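Local coordinates for protein histone acetyltransferase, ELP3 family (Methanocaldococcus infernus, PDB 6IA8) that forms 5-carboxymethyluridine at the wobble uridine of tRNAs, using acetyl-CoA and S-adenosyl-L-methionine, at residues C197-L206 against A240-L249; F275-K286 against I325-S333. One frame throughout, in Å; residues are numbered along the deposited sequence.

In the fold
Both contacts belong to the parallel barrel-like sheet and surrounding helices of the radical SAM part, and both are largely buried, yet they join different layers. Interaction 1 packs helix 199-208 against helix 234-245 on the outside of the sheet and is made almost wholly of aliphatic side chains. Interaction 2 lies in the sheet itself, where strands 284-287 and 331-332 pair through backbone hydrogen bonds and the loops before them pack aromatic rings against proline and methionine. The two meet where Lys245, at the end of one helix, probably hydrogen-bonds through NZ to the backbone oxygen of Met281. Both border the acetyltransferase part; Arg331 comes within about 3 Å (nearest atoms) of Gln445, a probable acetyl-CoA-binding residue.

Interaction 1 (C197-L206 against A240-L249); sequences CSEKEINQML and ATQLLKDSGL
Ile202 and Leu243 stand at the middle of a packing between neighbouring helices of the radical SAM fold, whose short segments run at 40° to each other with axes 10.5 Å apart. The contact between them is apolar. Ile202 divides its two branches: CD1 presses on Leu243 CB at 3.5 Å, the side chains crossing at about a right angle, while CG2, set anti to the backbone N by a chi1 of -66°, reaches Leu249 CD1 at 4.0 Å. Were Ile202 cut back to an alanine, Leu243 and Leu249 would probably lose their shared partner and a gap would open between the helices. On the N-terminal side, Cys197 CB touches Ala240 CB at 3.6 Å, and its SG lies against the methyls of Leu244. Toward the other end Leu206 meets Leu249 methyl to methyl through their CD2 atoms. Glu199, at the solvent side, lays its extended chain across Leu243 CD2.

Several polar bonds within each segment shape the helix ends. Ser198 and Glu201 form a capping box, in which Glu201 OE2 also accepts from the Ser198 hydroxyl. The second helix closes in a Schellman motif with Gly248, at positive phi, as its C-prime residue, and Leu244 O accepts from both Leu249 N and Ser247 N. Salt bridges from Asp246 to Arg426 and from Lys245 to Glu406 tie this end to the acetyltransferase part. Beyond the pair, Leu244 and Met205 both rest on Val213 of strand 212-218. Ser247 OG donates to Leu243 O at 2.8 Å and also lies 3.8 Å from Ile202 CG2.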
loop_
_atom_site.group_PDB
_atom_site.type_symbol
_atom_site.label_atom_id
_atom_site.label_comp_id
_atom_site.label_asym_id
_atom_site.label_seq_id
_atom_site.Cartn_x
_atom_site.Cartn_y
_atom_site.Cartn_z
ATOM N N CYS A 197 16.707 0.080 -2.672
ATOM C CA CYS A 197 15.904 1.270 -2.414
ATOM C C CYS A 197 16.784 2.459 -2.062
ATOM O O CYS A 197 16.606 3.107 -1.028
ATOM C CB CYS A 197 14.915 0.984 -1.302
ATOM S SG CYS A 197 13.450 1.839 -1.526
ATOM N N SER A 198 17.747 2.747 -2.937
ATOM C CA SER A 198 18.660 3.868 -2.788
ATOM C C SER A 198 17.985 5.162 -3.230
ATOM O O SER A 198 16.908 5.158 -3.854
ATOM C CB SER A 198 19.900 3.658 -3.648
ATOM O OG SER A 198 19.444 3.606 -5.010
ATOM N N GLU A 199 18.660 6.286 -2.935
ATOM C CA GLU A 199 18.165 7.572 -3.417
ATOM C C GLU A 199 18.028 7.551 -4.930
ATOM O O GLU A 199 17.027 8.028 -5.475
ATOM C CB GLU A 199 19.071 8.729 -2.995
ATOM C CG GLU A 199 19.240 8.868 -1.497
ATOM C CD GLU A 199 19.973 10.143 -1.113
ATOM O OE1 GLU A 199 20.367 10.923 -2.006
ATOM O OE2 GLU A 199 20.165 10.371 0.090
ATOM N N LYS A 200 19.015 6.977 -5.623
ATOM C CA LYS A 200 18.974 6.922 -7.080
ATOM C C LYS A 200 17.752 6.160 -7.559
ATOM O O LYS A 200 17.042 6.609 -8.469
ATOM C CB LYS A 200 20.248 6.269 -7.611
ATOM C CG LYS A 200 20.242 6.017 -9.105
ATOM N N GLU A 201 17.471 5.011 -6.933
ATOM C CA GLU A 201 16.311 4.214 -7.324
ATOM C C GLU A 201 15.009 4.920 -6.951
ATOM O O GLU A 201 14.003 4.802 -7.666
ATOM C CB GLU A 201 16.397 2.825 -6.683
ATOM C CG GLU A 201 17.280 1.865 -7.474
ATOM C CD GLU A 201 18.083 0.921 -6.598
ATOM O OE1 GLU A 201 18.592 -0.090 -7.127
ATOM O OE2 GLU A 201 18.218 1.191 -5.386
ATOM N N ILE A 202 14.980 5.628 -5.821
ATOM C CA ILE A 202 13.766 6.368 -5.482
ATOM C C ILE A 202 13.524 7.478 -6.501
ATOM O O ILE A 202 12.390 7.710 -6.929
ATOM C CB ILE A 202 13.842 6.922 -4.050
ATOM C CG1 ILE A 202 13.857 5.763 -3.046
ATOM C CG2 ILE A 202 12.680 7.842 -3.797
ATOM C CD1 ILE A 202 14.129 6.158 -1.637
ATOM N N ASN A 203 14.577 8.180 -6.915
ATOM C CA ASN A 203 14.428 9.157 -7.995
ATOM C C ASN A 203 13.786 8.517 -9.228
ATOM O O ASN A 203 12.885 9.095 -9.851
ATOM C CB ASN A 203 15.788 9.761 -8.369
ATOM C CG ASN A 203 16.345 10.666 -7.294
ATOM O OD1 ASN A 203 15.604 11.218 -6.482
ATOM N ND2 ASN A 203 17.652 10.837 -7.290
ATOM N N GLN A 204 14.252 7.320 -9.603
ATOM C CA GLN A 204 13.704 6.636 -10.776
ATOM C C GLN A 204 12.241 6.257 -10.545
ATOM O O GLN A 204 11.388 6.439 -11.423
ATOM C CB GLN A 204 14.570 5.414 -11.096
ATOM C CG GLN A 204 13.962 4.410 -12.043
ATOM C CD GLN A 204 13.776 4.932 -13.460
ATOM O OE1 GLN A 204 14.230 6.016 -13.822
ATOM N NE2 GLN A 204 13.086 4.154 -14.262
ATOM N N MET A 205 11.915 5.768 -9.350
ATOM C CA MET A 205 10.530 5.397 -9.092
ATOM C C MET A 205 9.618 6.603 -9.158
ATOM O O MET A 205 8.516 6.510 -9.696
ATOM C CB MET A 205 10.412 4.684 -7.749
ATOM C CG MET A 205 10.997 3.263 -7.809
ATOM S SD MET A 205 10.850 2.296 -6.313
ATOM C CE MET A 205 11.635 3.354 -5.194
ATOM N N LEU A 206 10.043 7.738 -8.607
ATOM C CA LEU A 206 9.264 8.965 -8.753
ATOM C C LEU A 206 9.116 9.363 -10.222
ATOM O O LEU A 206 8.050 9.821 -10.642
ATOM C CB LEU A 206 9.921 10.094 -7.960
ATOM C CG LEU A 206 9.849 9.960 -6.439
ATOM C CD1 LEU A 206 10.830 10.890 -5.748
ATOM C CD2 LEU A 206 8.428 10.240 -6.022
ATOM N N ALA A 240 15.687 2.488 3.996
ATOM C CA ALA A 240 14.723 2.613 2.901
ATOM C C ALA A 240 13.437 3.284 3.371
ATOM O O ALA A 240 12.869 4.128 2.661
ATOM C CB ALA A 240 14.402 1.234 2.299
ATOM N N THR A 241 12.928 2.879 4.537
ATOM C CA THR A 241 11.681 3.453 5.032
ATOM C C THR A 241 11.799 4.964 5.201
ATOM O O THR A 241 10.906 5.718 4.786
ATOM C CB THR A 241 11.294 2.795 6.358
ATOM O OG1 THR A 241 10.998 1.390 6.189
ATOM C CG2 THR A 241 10.038 3.485 6.962
ATOM N N GLN A 242 12.910 5.431 5.776
ATOM C CA GLN A 242 13.105 6.864 5.967
ATOM C C GLN A 242 13.241 7.605 4.636
ATOM O O GLN A 242 12.691 8.694 4.462
ATOM C CB GLN A 242 14.350 7.093 6.819
ATOM C CG GLN A 242 14.737 8.569 6.973
ATOM C CD GLN A 242 15.848 9.004 6.062
ATOM O OE1 GLN A 242 16.863 8.327 5.952
ATOM N NE2 GLN A 242 15.679 10.158 5.416
ATOM N N LEU A 243 14.015 7.063 3.702
ATOM C CA LEU A 243 14.179 7.738 2.421
ATOM C C LEU A 243 12.854 7.807 1.675
ATOM O O LEU A 243 12.562 8.804 1.010
ATOM C CB LEU A 243 15.225 7.018 1.582
ATOM C CG LEU A 243 16.665 7.088 2.098
ATOM C CD1 LEU A 243 17.538 6.164 1.263
ATOM C CD2 LEU A 243 17.182 8.507 2.046
ATOM N N LEU A 244 12.045 6.749 1.766
ATOM C CA LEU A 244 10.735 6.736 1.115
ATOM C C LEU A 244 9.805 7.763 1.755
ATOM O O LEU A 244 9.173 8.567 1.059
ATOM C CB LEU A 244 10.131 5.324 1.198
ATOM C CG LEU A 244 10.784 4.283 0.278
ATOM C CD1 LEU A 244 10.319 2.884 0.700
ATOM C CD2 LEU A 244 10.516 4.531 -1.144
ATOM N N LYS A 245 9.724 7.761 3.087
ATOM C CA LYS A 245 8.857 8.698 3.789
ATOM C C LYS A 245 9.262 10.136 3.499
ATOM O O LYS A 245 8.406 10.993 3.267
ATOM C CB LYS A 245 8.920 8.435 5.287
ATOM C CG LYS A 245 8.167 7.188 5.811
ATOM C CD LYS A 245 6.665 7.258 5.510
ATOM C CE LYS A 245 5.935 6.161 6.286
ATOM N NZ LYS A 245 5.868 6.532 7.724
ATOM N N ASP A 246 10.569 10.423 3.501
ATOM C CA ASP A 246 11.051 11.777 3.265
ATOM C C ASP A 246 10.999 12.158 1.801
ATOM O O ASP A 246 11.342 13.288 1.478
ATOM C CB ASP A 246 12.477 11.941 3.821
ATOM C CG ASP A 246 12.476 12.073 5.344
ATOM O OD1 ASP A 246 11.414 12.492 5.910
ATOM O OD2 ASP A 246 13.522 11.785 5.958
ATOM N N SER A 247 10.601 11.249 0.915
ATOM C CA SER A 247 10.283 11.569 -0.467
ATOM C C SER A 247 8.778 11.559 -0.721
ATOM O O SER A 247 8.350 11.642 -1.873
ATOM C CB SER A 247 10.999 10.576 -1.380
ATOM O OG SER A 247 12.411 10.595 -1.135
ATOM N N GLY A 248 7.967 11.455 0.326
ATOM C CA GLY A 248 6.523 11.550 0.185
ATOM C C GLY A 248 5.823 10.275 -0.237
ATOM O O GLY A 248 4.631 10.312 -0.559
ATOM N N LEU A 249 6.514 9.151 -0.259
ATOM C CA LEU A 249 5.907 7.941 -0.787
ATOM C C LEU A 249 5.200 7.169 0.326
ATOM O O LEU A 249 5.533 7.291 1.509
ATOM C CB LEU A 249 6.958 7.047 -1.465
ATOM C CG LEU A 249 7.462 7.626 -2.775
ATOM C CD1 LEU A 249 8.807 6.981 -3.200
ATOM C CD2 LEU A 249 6.452 7.404 -3.919
#

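Interaction 2 (F275-K286 against I325-S333); sequences FTNPDFMPDMVK and IMPKWVRTS. With SO4 (sulfate ion), chain B.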
loop_
_atom_site.group_PDB
_atom_site.type_symbol
_atom_site.label_atom_id
_atom_site.label_comp_id
_atom_site.label_asym_id
_atom_site.label_seq_id
_atom_site.Cartn_x
_atom_site.Cartn_y
_atom_site.Cartn_z
ATOM N N PHE A 275 4.956 -1.167 14.971
ATOM C CA PHE A 275 3.959 -0.110 15.148
ATOM C C PHE A 275 4.268 0.861 16.285
ATOM O O PHE A 275 3.484 1.813 16.504
ATOM C CB PHE A 275 2.577 -0.729 15.378
ATOM C CG PHE A 275 2.125 -1.623 14.246
ATOM C CD1 PHE A 275 2.287 -1.217 12.933
ATOM C CD2 PHE A 275 1.586 -2.873 14.502
ATOM C CE1 PHE A 275 1.914 -2.059 11.881
ATOM C CE2 PHE A 275 1.179 -3.683 13.473
ATOM C CZ PHE A 275 1.355 -3.280 12.172
ATOM N N THR A 276 5.370 0.639 17.032
ATOM C CA THR A 276 5.695 1.465 18.195
ATOM C C THR A 276 7.171 1.863 18.254
ATOM O O THR A 276 7.595 2.499 19.227
ATOM C CB THR A 276 5.318 0.785 19.532
ATOM O OG1 THR A 276 6.052 -0.444 19.712
ATOM C CG2 THR A 276 3.832 0.495 19.622
ATOM N N ASN A 277 7.961 1.515 17.245
ATOM C CA ASN A 277 9.355 1.931 17.118
ATOM C C ASN A 277 9.463 2.827 15.894
ATOM O O ASN A 277 9.057 2.412 14.793
ATOM C CB ASN A 277 10.238 0.702 16.971
ATOM C CG ASN A 277 11.696 1.035 16.798
ATOM O OD1 ASN A 277 12.062 2.109 16.312
ATOM N ND2 ASN A 277 12.553 0.078 17.167
ATOM N N PRO A 278 9.894 4.088 16.040
ATOM C CA PRO A 278 9.787 5.038 14.908
ATOM C C PRO A 278 10.694 4.680 13.728
ATOM O O PRO A 278 10.565 5.256 12.642
ATOM C CB PRO A 278 10.200 6.381 15.525
ATOM C CG PRO A 278 11.105 5.981 16.641
ATOM C CD PRO A 278 10.495 4.713 17.229
ATOM N N ASP A 279 11.599 3.725 13.903
ATOM C CA ASP A 279 12.364 3.211 12.778
ATOM C C ASP A 279 11.479 2.542 11.742
ATOM O O ASP A 279 11.891 2.416 10.582
ATOM C CB ASP A 279 13.400 2.205 13.286
ATOM C CG ASP A 279 14.614 2.872 13.920
ATOM O OD1 ASP A 279 14.767 4.098 13.872
ATOM O OD2 ASP A 279 15.433 2.150 14.477
ATOM N N PHE A 280 10.280 2.104 12.124
ATOM C CA PHE A 280 9.414 1.395 11.194
ATOM C C PHE A 280 8.171 2.208 10.870
ATOM O O PHE A 280 8.203 3.085 9.973
ATOM C CB PHE A 280 9.091 0.022 11.791
ATOM C CG PHE A 280 10.329 -0.794 12.112
ATOM C CD1 PHE A 280 11.145 -1.263 11.103
ATOM C CD2 PHE A 280 10.681 -1.068 13.422
ATOM C CE1 PHE A 280 12.327 -2.021 11.408
ATOM C CE2 PHE A 280 11.842 -1.828 13.740
ATOM C CZ PHE A 280 12.652 -2.308 12.699
ATOM N N MET A 281 7.064 1.950 11.549
ATOM C CA MET A 281 5.818 2.674 11.324
ATOM C C MET A 281 5.402 2.702 9.842
ATOM O O MET A 281 5.165 3.769 9.271
ATOM C CB MET A 281 5.933 4.078 11.885
ATOM C CG MET A 281 6.658 4.166 13.173
ATOM S SD MET A 281 5.830 3.405 14.616
ATOM C CE MET A 281 4.769 4.740 15.192
ATOM N N PRO A 282 5.241 1.543 9.223
ATOM C CA PRO A 282 4.768 1.512 7.835
ATOM C C PRO A 282 3.327 1.972 7.741
ATOM O O PRO A 282 2.566 1.870 8.705
ATOM C CB PRO A 282 4.872 0.035 7.450
ATOM C CG PRO A 282 4.645 -0.705 8.761
ATOM C CD PRO A 282 5.355 0.192 9.812
ATOM N N ASP A 283 2.951 2.426 6.534
ATOM C CA ASP A 283 1.563 2.777 6.253
ATOM C C ASP A 283 0.693 1.542 6.067
ATOM O O ASP A 283 -0.522 1.600 6.286
ATOM C CB ASP A 283 1.455 3.626 4.987
ATOM C CG ASP A 283 2.250 4.913 5.057
ATOM O OD1 ASP A 283 2.077 5.603 6.051
ATOM O OD2 ASP A 283 3.037 5.190 4.102
ATOM N N MET A 284 1.282 0.449 5.596
ATOM C CA MET A 284 0.524 -0.711 5.161
ATOM C C MET A 284 1.391 -1.920 5.441
ATOM O O MET A 284 2.623 -1.823 5.413
ATOM C CB MET A 284 0.160 -0.586 3.665
ATOM C CG MET A 284 -0.487 -1.772 3.055
ATOM S SD MET A 284 -0.797 -1.487 1.297
ATOM C CE MET A 284 -1.015 0.297 1.203
ATOM N N VAL A 285 0.748 -3.058 5.713
ATOM C CA VAL A 285 1.479 -4.309 5.865
ATOM C C VAL A 285 0.733 -5.400 5.122
ATOM O O VAL A 285 -0.498 -5.391 5.075
ATOM C CB VAL A 285 1.666 -4.706 7.343
ATOM C CG1 VAL A 285 2.574 -3.691 8.082
ATOM C CG2 VAL A 285 0.312 -4.853 8.025
ATOM N N LYS A 286 1.485 -6.338 4.546
ATOM C CA LYS A 286 0.965 -7.520 3.863
ATOM C C LYS A 286 1.534 -8.719 4.607
ATOM O O LYS A 286 2.761 -8.855 4.703
ATOM C CB LYS A 286 1.391 -7.515 2.397
ATOM C CG LYS A 286 0.856 -8.703 1.578
ATOM C CD LYS A 286 1.501 -8.758 0.184
ATOM C CE LYS A 286 0.605 -8.202 -0.908
ATOM N NZ LYS A 286 0.636 -6.719 -0.999
ATOM N N ILE A 325 -3.513 -5.145 17.672
ATOM C CA ILE A 325 -2.686 -4.003 18.068
ATOM C C ILE A 325 -2.401 -3.057 16.918
ATOM O O ILE A 325 -1.692 -2.075 17.123
ATOM C CB ILE A 325 -1.354 -4.441 18.713
ATOM C CG1 ILE A 325 -0.472 -5.156 17.660
ATOM C CG2 ILE A 325 -1.642 -5.290 19.943
ATOM C CD1 ILE A 325 1.021 -5.172 18.018
ATOM N N MET A 326 -2.903 -3.317 15.716
ATOM C CA MET A 326 -2.606 -2.433 14.582
ATOM C C MET A 326 -3.169 -1.036 14.830
ATOM O O MET A 326 -4.343 -0.910 15.167
ATOM C CB MET A 326 -3.210 -2.979 13.292
ATOM C CG MET A 326 -2.238 -3.603 12.371
ATOM S SD MET A 326 -3.100 -4.412 11.024
ATOM C CE MET A 326 -1.971 -5.825 10.817
ATOM N N PRO A 327 -2.384 0.023 14.676
ATOM C CA PRO A 327 -2.935 1.377 14.843
ATOM C C PRO A 327 -3.979 1.704 13.788
ATOM O O PRO A 327 -4.123 1.049 12.757
ATOM C CB PRO A 327 -1.710 2.294 14.716
ATOM C CG PRO A 327 -0.528 1.375 15.081
ATOM C CD PRO A 327 -0.917 0.010 14.594
ATOM N N LYS A 328 -4.706 2.780 14.057
ATOM C CA LYS A 328 -5.763 3.216 13.161
ATOM C C LYS A 328 -5.217 3.675 11.825
ATOM O O LYS A 328 -5.985 3.782 10.867
ATOM C CB LYS A 328 -6.555 4.364 13.796
ATOM C CG LYS A 328 -7.295 3.980 15.075
ATOM C CD LYS A 328 -7.989 5.205 15.698
ATOM C CE LYS A 328 -8.719 4.846 16.984
ATOM N NZ LYS A 328 -9.654 5.926 17.413
ATOM N N TRP A 329 -3.940 4.045 11.771
ATOM C CA TRP A 329 -3.339 4.599 10.565
ATOM C C TRP A 329 -2.695 3.545 9.685
ATOM O O TRP A 329 -2.094 3.908 8.664
ATOM C CB TRP A 329 -2.294 5.663 10.907
ATOM C CG TRP A 329 -1.433 5.373 12.108
ATOM C CD1 TRP A 329 -1.678 5.754 13.405
ATOM C CD2 TRP A 329 -0.174 4.699 12.127
ATOM N NE1 TRP A 329 -0.637 5.361 14.231
ATOM C CE2 TRP A 329 0.285 4.687 13.479
ATOM C CE3 TRP A 329 0.577 4.055 11.163
ATOM C CZ2 TRP A 329 1.465 4.062 13.865
ATOM C CZ3 TRP A 329 1.778 3.441 11.554
ATOM C CH2 TRP A 329 2.210 3.469 12.886
ATOM N N VAL A 330 -2.842 2.255 10.027
ATOM C CA VAL A 330 -2.237 1.168 9.262
ATOM C C VAL A 330 -3.294 0.526 8.392
ATOM O O VAL A 330 -4.411 0.234 8.852
ATOM C CB VAL A 330 -1.576 0.118 10.172
ATOM C CG1 VAL A 330 -1.074 -1.045 9.357
ATOM C CG2 VAL A 330 -0.387 0.749 10.930
ATOM N N ARG A 331 -2.942 0.293 7.137
ATOM C CA ARG A 331 -3.828 -0.391 6.211
ATOM C C ARG A 331 -3.282 -1.793 5.996
ATOM O O ARG A 331 -2.082 -1.975 5.887
ATOM C CB ARG A 331 -3.934 0.368 4.882
ATOM C CG ARG A 331 -4.951 -0.211 3.899
ATOM C CD ARG A 331 -4.711 0.354 2.504
ATOM N NE ARG A 331 -5.575 1.489 2.193
ATOM C CZ ARG A 331 -5.331 2.374 1.230
ATOM N NH1 ARG A 331 -4.233 2.280 0.489
ATOM N NH2 ARG A 331 -6.177 3.367 1.015
ATOM N N THR A 332 -4.143 -2.786 5.942
ATOM C CA THR A 332 -3.709 -4.166 5.782
ATOM C C THR A 332 -4.275 -4.736 4.492
ATOM O O THR A 332 -5.304 -4.275 3.996
ATOM C CB THR A 332 -4.168 -5.032 6.963
ATOM O OG1 THR A 332 -3.389 -6.233 7.013
ATOM C CG2 THR A 332 -5.639 -5.397 6.821
ATOM N N SER A 333 -3.580 -5.723 3.941
ATOM C CA SER A 333 -4.057 -6.445 2.775
ATOM C C SER A 333 -4.988 -7.566 3.207
ATOM O O SER A 333 -4.844 -8.136 4.292
ATOM C CB SER A 333 -2.890 -7.032 1.981
ATOM O OG SER A 333 -2.018 -6.013 1.545
HETATM S S SO4 B . -3.925 3.949 17.609
HETATM O O1 SO4 B . -4.699 4.932 18.371
HETATM O O2 SO4 B . -3.799 4.420 16.231
HETATM O O3 SO4 B . -4.617 2.693 17.596
HETATM O O4 SO4 B . -2.623 3.737 18.234
#
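Phe275 turns one face of its ring to Pro327, whose CD lies 3.9 Å from the ring centroid and 27° off the normal in an off-centre CH-pi contact. With CG anti to the carbonyl carbon (chi1 -59°), the ring is carried onto the 325-333 segment. Around the same ring, Ile325 CD1 comes at the edge, whereas Met326 CG and Val330 CG2 approach obliquely, Met326 CG lying 3.6 Å from Phe275 CE2. Trp329 presents its edge instead: Pro282 O lies in the ring plane, 3.3 Å from Trp329 CZ3, and this buried oxygen has no hydrogen-bonding partner. Met281 bends at chi2 and chi3 to bring CE 3.6 Å from Trp329 CZ2, with SD in an oblique Met-aromatic contact. Pro327 CB rests over a face of the indole, and Tyr399 of the acetyltransferase part also stacks with this ring.

Past these loops the segments become adjacent parallel strands of the radical SAM sheet, strand 331-332 being its outermost within the chain. Arg331 N bonds Asp283 O, and Val285 N bonds Arg331 O at 3.0 Å; the bond from Ser333 N to Val285 O is weak. Met284 and Arg331 emerge on one face and run alongside each other in the same direction, with Met284 CE at the guanidinium edge, 3.8 Å from Arg331 NH1. The Arg331 side chain also closely approaches Gln445, which by similarity binds acetyl-CoA, so this sheet edge faces the acetyltransferase part. On the face carrying Val285 and Thr332, Val285 and Met326 run in opposite senses, with Met326 CE 3.7 Å from Val285 CG2. Asp283 directs its carboxylate to Arg444, and Lys286 pairs with Glu214. A sulfate, probably from the crystallisation liquor, accepts from Lys328 N through O2 at 2.9 Å.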